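Local coordinates for protein putative pyrroline carboxylate reductase (Streptococcus pyogenes, PDB 2AHR) that probably catalyses the NAD(P)H-dependent reduction of 1-pyrroline-5-carboxylate to L-proline, the last step of proline biosynthesis, and binds NADP in a Rossmann-fold domain, at residues E[53-58]-E[78-83]; E[84-89]-E[106-111]; E[29-34]-E[46-51]. All blocks are in the same frame, centred on the assembly; numbering follows the deposited sequence.

Interaction 1 of 3, residues E[53-58]-E[78-83]; sequences SHQDLI and KPLHFK. With NAP (NADP nicotinamide-adenine-dinucleotide phosphate), chain S.
Two hydrogen bonds made by one side-chain amide tie the short helix 54-58 to the loop segment 78-83. Gln55 OE1 accepts from His81 N at 2.8 Å, in the carbonyl plane and on a lone pair, while Gln55 NE2 gives an almost perfectly straight bond (179°) to His81 O, 3.2 Å away. A primary amide, with donor and acceptor side by side, suits this double grip on one residue's backbone. CG of Gln55 stands anti to the backbone N (chi1 -161°) and the chain then bends at chi2, which brings the amide across to His81; Asp59 is a second acceptor for NE2. One turn on, Ile58 supplies the apolar half. Its CD1 sits over one face of the Phe82 ring, 3.8 Å from the centroid, a CH-pi contact, and also reaches Leu80 CB at 3.8 Å, while CG2 lies 3.3 Å from His81 O. Leu80 CD2 closes against His54 CB.

Further out, Ser53 is the N-cap of helix 54-58: its OG accepts from Asp56 N at 2.8 Å. His54, on the first turn, has both ring nitrogens engaged, ND1 with Ser32 and NE2 as donor to N1A of the NADP adenine at 3.0 Å, the adenine atom lying near the imidazole plane. Through His54, the N-terminal turn of helix 54-58 borders the adenine pocket of the Rossmann-fold domain, while 78-83 packs against the helix from outside.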
loop_
_atom_site.group_PDB
_atom_site.type_symbol
_atom_site.label_atom_id
_atom_site.label_comp_id
_atom_site.label_asym_id
_atom_site.label_seq_id
_atom_site.Cartn_x
_atom_site.Cartn_y
_atom_site.Cartn_z
ATOM N N SER E 53 43.566 -21.228 28.081
ATOM C CA SER E 53 42.725 -20.076 28.417
ATOM C C SER E 53 43.058 -18.955 27.440
ATOM O O SER E 53 44.023 -19.068 26.682
ATOM C CB SER E 53 43.005 -19.607 29.853
ATOM O OG SER E 53 44.259 -18.941 29.948
ATOM N N HIS E 54 42.285 -17.867 27.467
ATOM C CA HIS E 54 42.606 -16.701 26.630
ATOM C C HIS E 54 43.894 -16.042 27.098
ATOM O O HIS E 54 44.692 -15.596 26.282
ATOM C CB HIS E 54 41.473 -15.661 26.589
ATOM C CG HIS E 54 40.180 -16.183 26.050
ATOM N ND1 HIS E 54 40.111 -17.186 25.109
ATOM C CD2 HIS E 54 38.900 -15.820 26.306
ATOM C CE1 HIS E 54 38.846 -17.436 24.826
ATOM N NE2 HIS E 54 38.090 -16.621 25.538
ATOM N N GLN E 55 44.095 -15.980 28.411
ATOM C CA GLN E 55 45.335 -15.421 28.951
ATOM C C GLN E 55 46.526 -16.290 28.561
ATOM O O GLN E 55 47.583 -15.769 28.201
ATOM C CB GLN E 55 45.252 -15.219 30.469
ATOM C CG GLN E 55 46.288 -14.230 31.031
ATOM C CD GLN E 55 46.200 -12.828 30.423
ATOM O OE1 GLN E 55 45.185 -12.139 30.546
ATOM N NE2 GLN E 55 47.279 -12.396 29.788
ATOM N N ASP E 56 46.331 -17.610 28.608
ATOM C CA ASP E 56 47.337 -18.585 28.169
ATOM C C ASP E 56 47.714 -18.328 26.701
ATOM O O ASP E 56 48.898 -18.341 26.342
ATOM C CB ASP E 56 46.824 -20.020 28.379
ATOM C CG ASP E 56 47.839 -21.092 27.957
ATOM O OD1 ASP E 56 47.475 -21.973 27.139
ATOM O OD2 ASP E 56 48.993 -21.064 28.450
ATOM N N LEU E 57 46.698 -18.079 25.868
ATOM C CA LEU E 57 46.884 -17.612 24.487
ATOM C C LEU E 57 47.715 -16.310 24.440
ATOM O O LEU E 57 48.762 -16.254 23.778
ATOM C CB LEU E 57 45.505 -17.423 23.830
ATOM C CG LEU E 57 45.191 -16.898 22.418
ATOM C CD1 LEU E 57 45.803 -15.515 22.122
ATOM C CD2 LEU E 57 45.555 -17.907 21.349
ATOM N N ILE E 58 47.258 -15.288 25.167
ATOM C CA ILE E 58 47.882 -13.953 25.147
ATOM C C ILE E 58 49.383 -13.950 25.501
ATOM O O ILE E 58 50.162 -13.193 24.912
ATOM C CB ILE E 58 47.111 -12.930 26.044
ATOM C CG1 ILE E 58 45.671 -12.737 25.546
ATOM C CG2 ILE E 58 47.816 -11.582 26.056
ATOM C CD1 ILE E 58 44.708 -12.169 26.597
ATOM N N LYS E 78 37.694 -7.300 28.975
ATOM C CA LYS E 78 38.094 -6.494 30.126
ATOM C C LYS E 78 38.950 -7.268 31.158
ATOM O O LYS E 78 40.013 -6.769 31.552
ATOM C CB LYS E 78 36.891 -5.783 30.766
ATOM C CG LYS E 78 36.378 -4.605 29.953
ATOM C CD LYS E 78 35.718 -3.531 30.812
ATOM C CE LYS E 78 35.317 -2.342 29.937
ATOM N NZ LYS E 78 34.728 -1.173 30.670
ATOM N N PRO E 79 38.507 -8.479 31.587
ATOM C CA PRO E 79 39.336 -9.279 32.522
ATOM C C PRO E 79 40.722 -9.723 32.026
ATOM O O PRO E 79 41.511 -10.235 32.814
ATOM C CB PRO E 79 38.464 -10.513 32.814
ATOM C CG PRO E 79 37.487 -10.576 31.707
ATOM C CD PRO E 79 37.227 -9.152 31.298
ATOM N N LEU E 80 41.022 -9.532 30.747
ATOM C CA LEU E 80 42.268 -10.044 30.162
ATOM C C LEU E 80 43.373 -8.980 30.164
ATOM O O LEU E 80 43.082 -7.791 30.238
ATOM C CB LEU E 80 41.997 -10.544 28.735
ATOM C CG LEU E 80 41.273 -11.879 28.455
ATOM C CD1 LEU E 80 40.155 -12.251 29.430
ATOM C CD2 LEU E 80 40.735 -11.899 27.026
ATOM N N HIS E 81 44.637 -9.392 30.081
ATOM C CA HIS E 81 45.727 -8.407 30.009
ATOM C C HIS E 81 46.519 -8.551 28.711
ATOM O O HIS E 81 47.316 -9.475 28.565
ATOM C CB HIS E 81 46.675 -8.486 31.228
ATOM C CG HIS E 81 45.975 -8.714 32.537
ATOM N ND1 HIS E 81 45.520 -7.681 33.331
ATOM C CD2 HIS E 81 45.662 -9.860 33.192
ATOM C CE1 HIS E 81 44.952 -8.181 34.416
ATOM N NE2 HIS E 81 45.030 -9.500 34.359
ATOM N N PHE E 82 46.314 -7.626 27.777
ATOM C CA PHE E 82 46.910 -7.750 26.442
ATOM C C PHE E 82 48.315 -7.146 26.378
ATOM O O PHE E 82 48.630 -6.218 27.117
ATOM C CB PHE E 82 45.962 -7.205 25.355
ATOM C CG PHE E 82 44.773 -8.100 25.091
ATOM C CD1 PHE E 82 43.577 -7.924 25.788
ATOM C CD2 PHE E 82 44.855 -9.143 24.158
ATOM C CE1 PHE E 82 42.474 -8.762 25.559
ATOM C CE2 PHE E 82 43.759 -9.985 23.920
ATOM C CZ PHE E 82 42.569 -9.793 24.630
ATOM N N LYS E 83 49.151 -7.693 25.497
ATOM C CA LYS E 83 50.592 -7.457 25.516
ATOM C C LYS E 83 51.168 -7.274 24.106
ATOM O O LYS E 83 52.388 -7.123 23.926
ATOM C CB LYS E 83 51.277 -8.651 26.190
ATOM C CG LYS E 83 50.789 -8.949 27.621
ATOM C CD LYS E 83 50.907 -10.446 27.951
ATOM C CE LYS E 83 51.173 -10.699 29.451
ATOM N NZ LYS E 83 50.098 -10.203 30.388
HETATM P PA NAP S . 29.572 -16.854 15.206
HETATM O O1A NAP S . 28.389 -16.895 16.110
HETATM O O2A NAP S . 29.415 -17.842 14.100
HETATM O O5B NAP S . 30.965 -17.092 15.992
HETATM C C5B NAP S . 31.208 -16.581 17.282
HETATM C C4B NAP S . 32.040 -17.614 18.038
HETATM O O4B NAP S . 32.581 -17.083 19.236
HETATM C C3B NAP S . 31.205 -18.839 18.405
HETATM O O3B NAP S . 31.796 -19.970 17.801
HETATM C C2B NAP S . 31.246 -18.920 19.924
HETATM O O2B NAP S . 31.483 -20.219 20.442
HETATM C C1B NAP S . 32.467 -18.070 20.251
HETATM N N9A NAP S . 32.405 -17.544 21.637
HETATM C C8A NAP S . 31.283 -17.271 22.388
HETATM N N7A NAP S . 31.681 -16.827 23.606
HETATM C C5A NAP S . 33.038 -16.819 23.649
HETATM C C6A NAP S . 33.945 -16.475 24.652
HETATM N N6A NAP S . 33.560 -16.611 25.920
HETATM N N1A NAP S . 35.297 -16.574 24.387
HETATM C C2A NAP S . 35.746 -17.030 23.160
HETATM N N3A NAP S . 34.838 -17.380 22.181
HETATM C C4A NAP S . 33.505 -17.275 22.418
HETATM O O3 NAP S . 29.781 -15.340 14.662
HETATM P PN NAP S . 30.525 -14.969 13.271
HETATM O O1N NAP S . 29.471 -14.898 12.218
HETATM O O2N NAP S . 31.718 -15.828 13.040
HETATM O O5D NAP S . 31.020 -13.462 13.582
HETATM C C5D NAP S . 32.176 -13.206 14.348
HETATM C C4D NAP S . 32.678 -11.789 14.077
HETATM O O4D NAP S . 32.941 -11.584 12.702
HETATM C C3D NAP S . 31.648 -10.744 14.493
HETATM O O3D NAP S . 32.315 -9.784 15.277
HETATM C C2D NAP S . 31.126 -10.121 13.205
HETATM O O2D NAP S . 30.853 -8.737 13.399
HETATM C C1D NAP S . 32.271 -10.423 12.214
HETATM N N1N NAP S . 31.886 -10.671 10.799
HETATM C C2N NAP S . 31.098 -11.748 10.446
HETATM C C3N NAP S . 30.777 -11.977 9.104
HETATM C C7N NAP S . 30.028 -13.206 8.681
HETATM O O7N NAP S . 29.819 -13.378 7.298
HETATM N N7N NAP S . 29.594 -14.092 9.587
HETATM C C4N NAP S . 31.264 -11.109 8.119
HETATM C C5N NAP S . 32.065 -10.033 8.475
HETATM C C6N NAP S . 32.369 -9.831 9.823
HETATM P P2B NAP S . 30.373 -21.396 20.506
HETATM O O1X NAP S . 30.951 -22.531 21.334
HETATM O O2X NAP S . 29.126 -20.875 21.184
HETATM O O3X NAP S . 30.039 -21.889 19.108
#

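Interaction 2 of 3, residues E[84-89]-E[106-111]; sequences QPIISM and LPLLRI. With NAP (NADP nicotinamide-adenine-dinucleotide phosphate), chain S.
Strands 86-88 and 108-111 are the parallel neighbours of a beta-alpha-beta unit in the Rossmann-type sheet, joined through helix 95-102. Their short axes run 4.6 Å apart at 27°, and the ladder begins with Ile86 N to Pro107 O (3.3 Å), then Leu109 N to Ile86 O (2.9 Å), Ser88 N to Leu109 O and Ile111 N to Ser88 O. Pro85 CB and Pro107 CB touch just before the strands.

Branched aliphatic residues suit this buried sheet, filling both faces beneath helices. Ile86 and Leu108 run alongside each other in the same direction: Leu108 CD2 touches Ile86 CB at 3.8 Å, and helix 95-102 covers them through Val102. Leu106 CD1 meets Ile86 CD1 at a slant. On the other face, Ile87 holds CG2 anti to the backbone N and presses it on Ile111 CG1 at 3.8 Å; Ile111 carries that CG1 in the crowded position between N and carbonyl carbon (chi1 64°), so it also meets Met89 CB. Helix 134-145 packs over this side through Val140 and Thr144.

Among the polar side chains, Arg110 is buried but salt-bridged to Glu155, and Ser88 OG, anti to its own N, bonds Ala90 N. Selenomethionine Met89 also takes the crowded chi1 (81°), which places CG against the cofactor, 3.5 Å from NADP O4D.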
loop_
_atom_site.group_PDB
_atom_site.type_symbol
_atom_site.label_atom_id
_atom_site.label_comp_id
_atom_site.label_asym_id
_atom_site.label_seq_id
_atom_site.Cartn_x
_atom_site.Cartn_y
_atom_site.Cartn_z
ATOM N N GLN E 84 50.283 -7.296 23.109
ATOM C CA GLN E 84 50.671 -7.235 21.697
ATOM C C GLN E 84 49.598 -6.514 20.890
ATOM O O GLN E 84 48.497 -6.298 21.406
ATOM C CB GLN E 84 50.847 -8.643 21.140
ATOM C CG GLN E 84 49.591 -9.477 21.208
ATOM C CD GLN E 84 49.330 -9.990 22.600
ATOM O OE1 GLN E 84 48.433 -9.507 23.296
ATOM N NE2 GLN E 84 50.123 -10.972 23.025
ATOM N N PRO E 85 49.901 -6.159 19.617
ATOM C CA PRO E 85 48.859 -5.557 18.776
ATOM C C PRO E 85 47.660 -6.506 18.605
ATOM O O PRO E 85 47.814 -7.728 18.662
ATOM C CB PRO E 85 49.576 -5.333 17.436
ATOM C CG PRO E 85 51.031 -5.270 17.789
ATOM C CD PRO E 85 51.182 -6.278 18.891
ATOM N N ILE E 86 46.472 -5.937 18.438
ATOM C CA ILE E 86 45.253 -6.724 18.302
ATOM C C ILE E 86 44.504 -6.314 17.034
ATOM O O ILE E 86 44.428 -5.125 16.699
ATOM C CB ILE E 86 44.333 -6.542 19.540
ATOM C CG1 ILE E 86 45.059 -6.954 20.825
ATOM C CG2 ILE E 86 43.035 -7.331 19.406
ATOM C CD1 ILE E 86 44.515 -6.252 22.071
ATOM N N ILE E 87 43.960 -7.316 16.337
ATOM C CA ILE E 87 43.076 -7.104 15.198
ATOM C C ILE E 87 41.664 -7.520 15.570
ATOM O O ILE E 87 41.425 -8.668 15.969
ATOM C CB ILE E 87 43.524 -7.915 13.951
ATOM C CG1 ILE E 87 44.968 -7.573 13.548
ATOM C CG2 ILE E 87 42.553 -7.700 12.774
ATOM C CD1 ILE E 87 45.642 -8.665 12.690
ATOM N N SER E 88 40.733 -6.580 15.432
ATOM C CA SER E 88 39.308 -6.866 15.581
ATOM C C SER E 88 38.650 -7.012 14.223
ATOM O O SER E 88 38.879 -6.192 13.308
ATOM C CB SER E 88 38.613 -5.759 16.390
ATOM O OG SER E 88 37.193 -5.888 16.384
HETATM N N MSE E 89 37.824 -8.044 14.081
HETATM C CA MSE E 89 37.025 -8.205 12.846
HETATM C C MSE E 89 35.542 -7.804 13.030
HETATM O O MSE E 89 34.726 -7.926 12.110
HETATM C CB MSE E 89 37.181 -9.614 12.261
HETATM C CG MSE E 89 36.335 -10.719 12.900
HETATM SE SE MSE E 89 36.603 -12.394 12.176
HETATM C CE MSE E 89 38.379 -12.497 12.359
ATOM N N LEU E 106 48.209 -0.003 23.241
ATOM C CA LEU E 106 48.309 -1.044 22.213
ATOM C C LEU E 106 48.034 -0.534 20.792
ATOM O O LEU E 106 47.080 0.219 20.571
ATOM C CB LEU E 106 47.400 -2.227 22.551
ATOM C CG LEU E 106 47.732 -2.881 23.898
ATOM C CD1 LEU E 106 46.643 -3.851 24.322
ATOM C CD2 LEU E 106 49.109 -3.567 23.874
ATOM N N PRO E 107 48.887 -0.925 19.827
ATOM C CA PRO E 107 48.504 -0.721 18.432
ATOM C C PRO E 107 47.286 -1.597 18.142
ATOM O O PRO E 107 47.301 -2.784 18.441
ATOM C CB PRO E 107 49.736 -1.208 17.647
ATOM C CG PRO E 107 50.888 -1.161 18.673
ATOM C CD PRO E 107 50.217 -1.554 19.954
ATOM N N LEU E 108 46.224 -1.001 17.609
ATOM C CA LEU E 108 44.993 -1.746 17.334
ATOM C C LEU E 108 44.561 -1.556 15.894
ATOM O O LEU E 108 44.646 -0.440 15.330
ATOM C CB LEU E 108 43.853 -1.342 18.282
ATOM C CG LEU E 108 44.078 -1.397 19.805
ATOM C CD1 LEU E 108 43.036 -0.560 20.511
ATOM C CD2 LEU E 108 44.094 -2.834 20.347
ATOM N N LEU E 109 44.103 -2.654 15.305
ATOM C CA LEU E 109 43.654 -2.646 13.918
ATOM C C LEU E 109 42.265 -3.209 13.776
ATOM O O LEU E 109 41.863 -4.104 14.528
ATOM C CB LEU E 109 44.621 -3.421 13.012
ATOM C CG LEU E 109 46.043 -2.865 12.961
ATOM C CD1 LEU E 109 46.953 -3.684 13.876
ATOM C CD2 LEU E 109 46.570 -2.816 11.542
ATOM N N ARG E 110 41.532 -2.667 12.807
ATOM C CA ARG E 110 40.251 -3.229 12.416
ATOM C C ARG E 110 40.274 -3.765 10.985
ATOM O O ARG E 110 40.786 -3.104 10.071
ATOM C CB ARG E 110 39.125 -2.182 12.527
ATOM C CG ARG E 110 38.590 -1.949 13.916
ATOM C CD ARG E 110 37.422 -0.951 13.863
ATOM N NE ARG E 110 36.172 -1.558 13.393
ATOM C CZ ARG E 110 35.056 -0.870 13.148
ATOM N NH1 ARG E 110 35.027 0.452 13.310
ATOM N NH2 ARG E 110 33.967 -1.507 12.746
ATOM N N ILE E 111 39.687 -4.949 10.812
ATOM C CA ILE E 111 39.384 -5.493 9.497
ATOM C C ILE E 111 37.876 -5.752 9.315
ATOM O O ILE E 111 37.126 -5.993 10.297
ATOM C CB ILE E 111 40.199 -6.789 9.183
ATOM C CG1 ILE E 111 39.832 -7.918 10.153
ATOM C CG2 ILE E 111 41.711 -6.489 9.155
ATOM C CD1 ILE E 111 40.435 -9.317 9.771
HETATM P PA NAP S . 29.572 -16.854 15.206
HETATM O O1A NAP S . 28.389 -16.895 16.110
HETATM O O2A NAP S . 29.415 -17.842 14.100
HETATM O O5B NAP S . 30.965 -17.092 15.992
HETATM C C5B NAP S . 31.208 -16.581 17.282
HETATM C C4B NAP S . 32.040 -17.614 18.038
HETATM O O4B NAP S . 32.581 -17.083 19.236
HETATM C C3B NAP S . 31.205 -18.839 18.405
HETATM O O3B NAP S . 31.796 -19.970 17.801
HETATM C C2B NAP S . 31.246 -18.920 19.924
HETATM O O2B NAP S . 31.483 -20.219 20.442
HETATM C C1B NAP S . 32.467 -18.070 20.251
HETATM N N9A NAP S . 32.405 -17.544 21.637
HETATM C C8A NAP S . 31.283 -17.271 22.388
HETATM N N7A NAP S . 31.681 -16.827 23.606
HETATM C C5A NAP S . 33.038 -16.819 23.649
HETATM C C6A NAP S . 33.945 -16.475 24.652
HETATM N N6A NAP S . 33.560 -16.611 25.920
HETATM N N1A NAP S . 35.297 -16.574 24.387
HETATM C C2A NAP S . 35.746 -17.030 23.160
HETATM N N3A NAP S . 34.838 -17.380 22.181
HETATM C C4A NAP S . 33.505 -17.275 22.418
HETATM O O3 NAP S . 29.781 -15.340 14.662
HETATM P PN NAP S . 30.525 -14.969 13.271
HETATM O O1N NAP S . 29.471 -14.898 12.218
HETATM O O2N NAP S . 31.718 -15.828 13.040
HETATM O O5D NAP S . 31.020 -13.462 13.582
HETATM C C5D NAP S . 32.176 -13.206 14.348
HETATM C C4D NAP S . 32.678 -11.789 14.077
HETATM O O4D NAP S . 32.941 -11.584 12.702
HETATM C C3D NAP S . 31.648 -10.744 14.493
HETATM O O3D NAP S . 32.315 -9.784 15.277
HETATM C C2D NAP S . 31.126 -10.121 13.205
HETATM O O2D NAP S . 30.853 -8.737 13.399
HETATM C C1D NAP S . 32.271 -10.423 12.214
HETATM N N1N NAP S . 31.886 -10.671 10.799
HETATM C C2N NAP S . 31.098 -11.748 10.446
HETATM C C3N NAP S . 30.777 -11.977 9.104
HETATM C C7N NAP S . 30.028 -13.206 8.681
HETATM O O7N NAP S . 29.819 -13.378 7.298
HETATM N N7N NAP S . 29.594 -14.092 9.587
HETATM C C4N NAP S . 31.264 -11.109 8.119
HETATM C C5N NAP S . 32.065 -10.033 8.475
HETATM C C6N NAP S . 32.369 -9.831 9.823
HETATM P P2B NAP S . 30.373 -21.396 20.506
HETATM O O1X NAP S . 30.951 -22.531 21.334
HETATM O O2X NAP S . 29.126 -20.875 21.184
HETATM O O3X NAP S . 30.039 -21.889 19.108
#

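Interaction 3 of 3, residues E[29-34]-E[46-51]; sequences LIISGS and LALPYA. With NAP (NADP nicotinamide-adenine-dinucleotide phosphate), chain S.
At strand 28-32, one of the two outermost strands of the Rossmann sheet within this chain, the polypeptide returns from helix 36-46 and runs beside the strand's edge before entering helix 54-58. The return begins at Ala47, whose positive phi closes a Schellman motif at the end of helix 36-46. A single bridge between Ile31 and Tyr50 joins the backbones, with Ile31 using both its polar groups: its N donates to Pro49 O at 3.1 Å, and its O accepts from Ala51 N at 2.9 Å, close to the line of the C=O bond. Ile30, facing the other way along the backbone, bonds Ile6 and Ile8 of strand 5-9, so the strand is gripped on both edges.

Pro49, which has no N-H to offer, lays its CD 3.2 Å from Leu29 O. Ile30 holds CG1 anti to the backbone N (chi1 180°), which swings CD1 across to Pro49 CB at 4.0 Å and to Ala51 CB, whose small methyl fits close to the strand. Ile31 instead has CG1 in the crowded position between N and carbonyl carbon (chi1 60°), and its CD1 rests on Tyr50 CB at 3.8 Å, the two side chains meeting at a slant. The Tyr50 side chain packs also on Leu36, Lys40 and Ala43 of helix 36-46. Leu48 CD2 meets Leu29 CB.

Past the bridge the strand end opens on the cofactor. Gly33 O lies 3.1 Å from NADP C2A. Ser34, with OG between its N and carbonyl carbon, sets CB against the adenine and donates from OG to O1X of the 2'-phosphate on the adenosine ribose, the group that distinguishes NADP from NAD, at 2.8 Å.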
loop_
_atom_site.group_PDB
_atom_site.type_symbol
_atom_site.label_atom_id
_atom_site.label_comp_id
_atom_site.label_asym_id
_atom_site.label_seq_id
_atom_site.Cartn_x
_atom_site.Cartn_y
_atom_site.Cartn_z
ATOM N N LEU E 29 50.069 -20.560 14.277
ATOM C CA LEU E 29 48.719 -20.243 14.719
ATOM C C LEU E 29 48.306 -21.007 15.966
ATOM O O LEU E 29 48.665 -22.173 16.140
ATOM C CB LEU E 29 47.707 -20.468 13.581
ATOM C CG LEU E 29 48.106 -19.962 12.185
ATOM C CD1 LEU E 29 47.133 -20.459 11.124
ATOM C CD2 LEU E 29 48.254 -18.435 12.139
ATOM N N ILE E 30 47.545 -20.335 16.827
ATOM C CA ILE E 30 46.957 -20.959 18.011
ATOM C C ILE E 30 45.582 -20.337 18.297
ATOM O O ILE E 30 45.392 -19.124 18.125
ATOM C CB ILE E 30 47.921 -20.906 19.245
ATOM C CG1 ILE E 30 47.281 -21.567 20.482
ATOM C CG2 ILE E 30 48.401 -19.466 19.514
ATOM C CD1 ILE E 30 48.299 -22.167 21.512
ATOM N N ILE E 31 44.626 -21.174 18.704
ATOM C CA ILE E 31 43.244 -20.739 18.885
ATOM C C ILE E 31 42.773 -20.849 20.337
ATOM O O ILE E 31 43.464 -21.433 21.178
ATOM C CB ILE E 31 42.265 -21.459 17.911
ATOM C CG1 ILE E 31 42.277 -22.977 18.098
ATOM C CG2 ILE E 31 42.600 -21.117 16.471
ATOM C CD1 ILE E 31 41.292 -23.479 19.128
ATOM N N SER E 32 41.603 -20.275 20.616
ATOM C CA SER E 32 41.026 -20.261 21.952
ATOM C C SER E 32 39.504 -20.034 21.865
ATOM O O SER E 32 39.051 -18.971 21.428
ATOM C CB SER E 32 41.710 -19.168 22.783
ATOM O OG SER E 32 41.389 -19.283 24.153
ATOM N N GLY E 33 38.725 -21.032 22.279
ATOM C CA GLY E 33 37.269 -21.017 22.088
ATOM C C GLY E 33 36.457 -20.463 23.243
ATOM O O GLY E 33 36.988 -19.745 24.079
ATOM N N SER E 34 35.165 -20.799 23.279
ATOM C CA SER E 34 34.234 -20.306 24.311
ATOM C C SER E 34 34.372 -21.057 25.632
ATOM O O SER E 34 34.076 -20.516 26.700
ATOM C CB SER E 34 32.778 -20.371 23.823
ATOM O OG SER E 34 32.348 -21.708 23.609
ATOM N N LEU E 46 40.205 -28.252 12.986
ATOM C CA LEU E 46 41.070 -27.384 12.173
ATOM C C LEU E 46 42.529 -27.815 12.119
ATOM O O LEU E 46 43.317 -27.224 11.379
ATOM C CB LEU E 46 40.998 -25.931 12.662
ATOM C CG LEU E 46 39.739 -25.104 12.384
ATOM C CD1 LEU E 46 39.891 -23.712 12.980
ATOM C CD2 LEU E 46 39.439 -24.997 10.894
ATOM N N ALA E 47 42.876 -28.833 12.908
ATOM C CA ALA E 47 44.255 -29.341 13.051
ATOM C C ALA E 47 45.259 -28.265 13.506
ATOM O O ALA E 47 46.299 -28.045 12.870
ATOM C CB ALA E 47 44.728 -30.057 11.766
ATOM N N LEU E 48 44.937 -27.609 14.620
ATOM C CA LEU E 48 45.759 -26.519 15.146
ATOM C C LEU E 48 45.940 -26.619 16.655
ATOM O O LEU E 48 45.124 -27.249 17.331
ATOM C CB LEU E 48 45.134 -25.161 14.805
ATOM C CG LEU E 48 45.158 -24.656 13.360
ATOM C CD1 LEU E 48 44.217 -23.463 13.238
ATOM C CD2 LEU E 48 46.566 -24.286 12.897
ATOM N N PRO E 49 47.011 -25.993 17.191
ATOM C CA PRO E 49 47.176 -25.907 18.643
ATOM C C PRO E 49 46.041 -25.109 19.280
ATOM O O PRO E 49 45.533 -24.161 18.668
ATOM C CB PRO E 49 48.494 -25.142 18.804
ATOM C CG PRO E 49 49.202 -25.301 17.497
ATOM C CD PRO E 49 48.126 -25.344 16.474
ATOM N N TYR E 50 45.638 -25.501 20.486
ATOM C CA TYR E 50 44.673 -24.723 21.266
ATOM C C TYR E 50 45.320 -24.258 22.568
ATOM O O TYR E 50 46.293 -24.863 23.036
ATOM C CB TYR E 50 43.397 -25.530 21.560
ATOM C CG TYR E 50 43.609 -26.715 22.482
ATOM C CD1 TYR E 50 43.936 -27.969 21.969
ATOM C CD2 TYR E 50 43.489 -26.580 23.870
ATOM C CE1 TYR E 50 44.139 -29.061 22.817
ATOM C CE2 TYR E 50 43.687 -27.663 24.720
ATOM C CZ TYR E 50 44.011 -28.901 24.188
ATOM O OH TYR E 50 44.211 -29.982 25.019
ATOM N N ALA E 51 44.772 -23.191 23.148
ATOM C CA ALA E 51 45.252 -22.667 24.424
ATOM C C ALA E 51 44.374 -23.090 25.605
ATOM O O ALA E 51 43.172 -23.340 25.455
ATOM C CB ALA E 51 45.377 -21.145 24.367
HETATM P PA NAP S . 29.572 -16.854 15.206
HETATM O O1A NAP S . 28.389 -16.895 16.110
HETATM O O2A NAP S . 29.415 -17.842 14.100
HETATM O O5B NAP S . 30.965 -17.092 15.992
HETATM C C5B NAP S . 31.208 -16.581 17.282
HETATM C C4B NAP S . 32.040 -17.614 18.038
HETATM O O4B NAP S . 32.581 -17.083 19.236
HETATM C C3B NAP S . 31.205 -18.839 18.405
HETATM O O3B NAP S . 31.796 -19.970 17.801
HETATM C C2B NAP S . 31.246 -18.920 19.924
HETATM O O2B NAP S . 31.483 -20.219 20.442
HETATM C C1B NAP S . 32.467 -18.070 20.251
HETATM N N9A NAP S . 32.405 -17.544 21.637
HETATM C C8A NAP S . 31.283 -17.271 22.388
HETATM N N7A NAP S . 31.681 -16.827 23.606
HETATM C C5A NAP S . 33.038 -16.819 23.649
HETATM C C6A NAP S . 33.945 -16.475 24.652
HETATM N N6A NAP S . 33.560 -16.611 25.920
HETATM N N1A NAP S . 35.297 -16.574 24.387
HETATM C C2A NAP S . 35.746 -17.030 23.160
HETATM N N3A NAP S . 34.838 -17.380 22.181
HETATM C C4A NAP S . 33.505 -17.275 22.418
HETATM O O3 NAP S . 29.781 -15.340 14.662
HETATM P PN NAP S . 30.525 -14.969 13.271
HETATM O O1N NAP S . 29.471 -14.898 12.218
HETATM O O2N NAP S . 31.718 -15.828 13.040
HETATM O O5D NAP S . 31.020 -13.462 13.582
HETATM C C5D NAP S . 32.176 -13.206 14.348
HETATM C C4D NAP S . 32.678 -11.789 14.077
HETATM O O4D NAP S . 32.941 -11.584 12.702
HETATM C C3D NAP S . 31.648 -10.744 14.493
HETATM O O3D NAP S . 32.315 -9.784 15.277
HETATM C C2D NAP S . 31.126 -10.121 13.205
HETATM O O2D NAP S . 30.853 -8.737 13.399
HETATM C C1D NAP S . 32.271 -10.423 12.214
HETATM N N1N NAP S . 31.886 -10.671 10.799
HETATM C C2N NAP S . 31.098 -11.748 10.446
HETATM C C3N NAP S . 30.777 -11.977 9.104
HETATM C C7N NAP S . 30.028 -13.206 8.681
HETATM O O7N NAP S . 29.819 -13.378 7.298
HETATM N N7N NAP S . 29.594 -14.092 9.587
HETATM C C4N NAP S . 31.264 -11.109 8.119
HETATM C C5N NAP S . 32.065 -10.033 8.475
HETATM C C6N NAP S . 32.369 -9.831 9.823
HETATM P P2B NAP S . 30.373 -21.396 20.506
HETATM O O1X NAP S . 30.951 -22.531 21.334
HETATM O O2X NAP S . 29.126 -20.875 21.184
HETATM O O3X NAP S . 30.039 -21.889 19.108
#

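Overall arrangement
The three contacts lie in one Rossmann domain and all touch the same NADP, but at different depths. Interaction 2 is sheet core, backbone ladder plus aliphatic packing; interaction 3 is also largely buried but sits at the sheet's edge, with a single bridge instead of a ladder; interaction 1 is a surface contact resting on a side-chain amide. Interaction 1 touches both others, through His54 on the side of interaction 3 and through Ile58 O, close to Gln84 NE2, on that of interaction 2. Interactions 2 and 3 do not touch, but both belong to the same sheet. The adenine is met by 1 and 3, the 2'-phosphate by 3, and the nicotinamide ribose by 2.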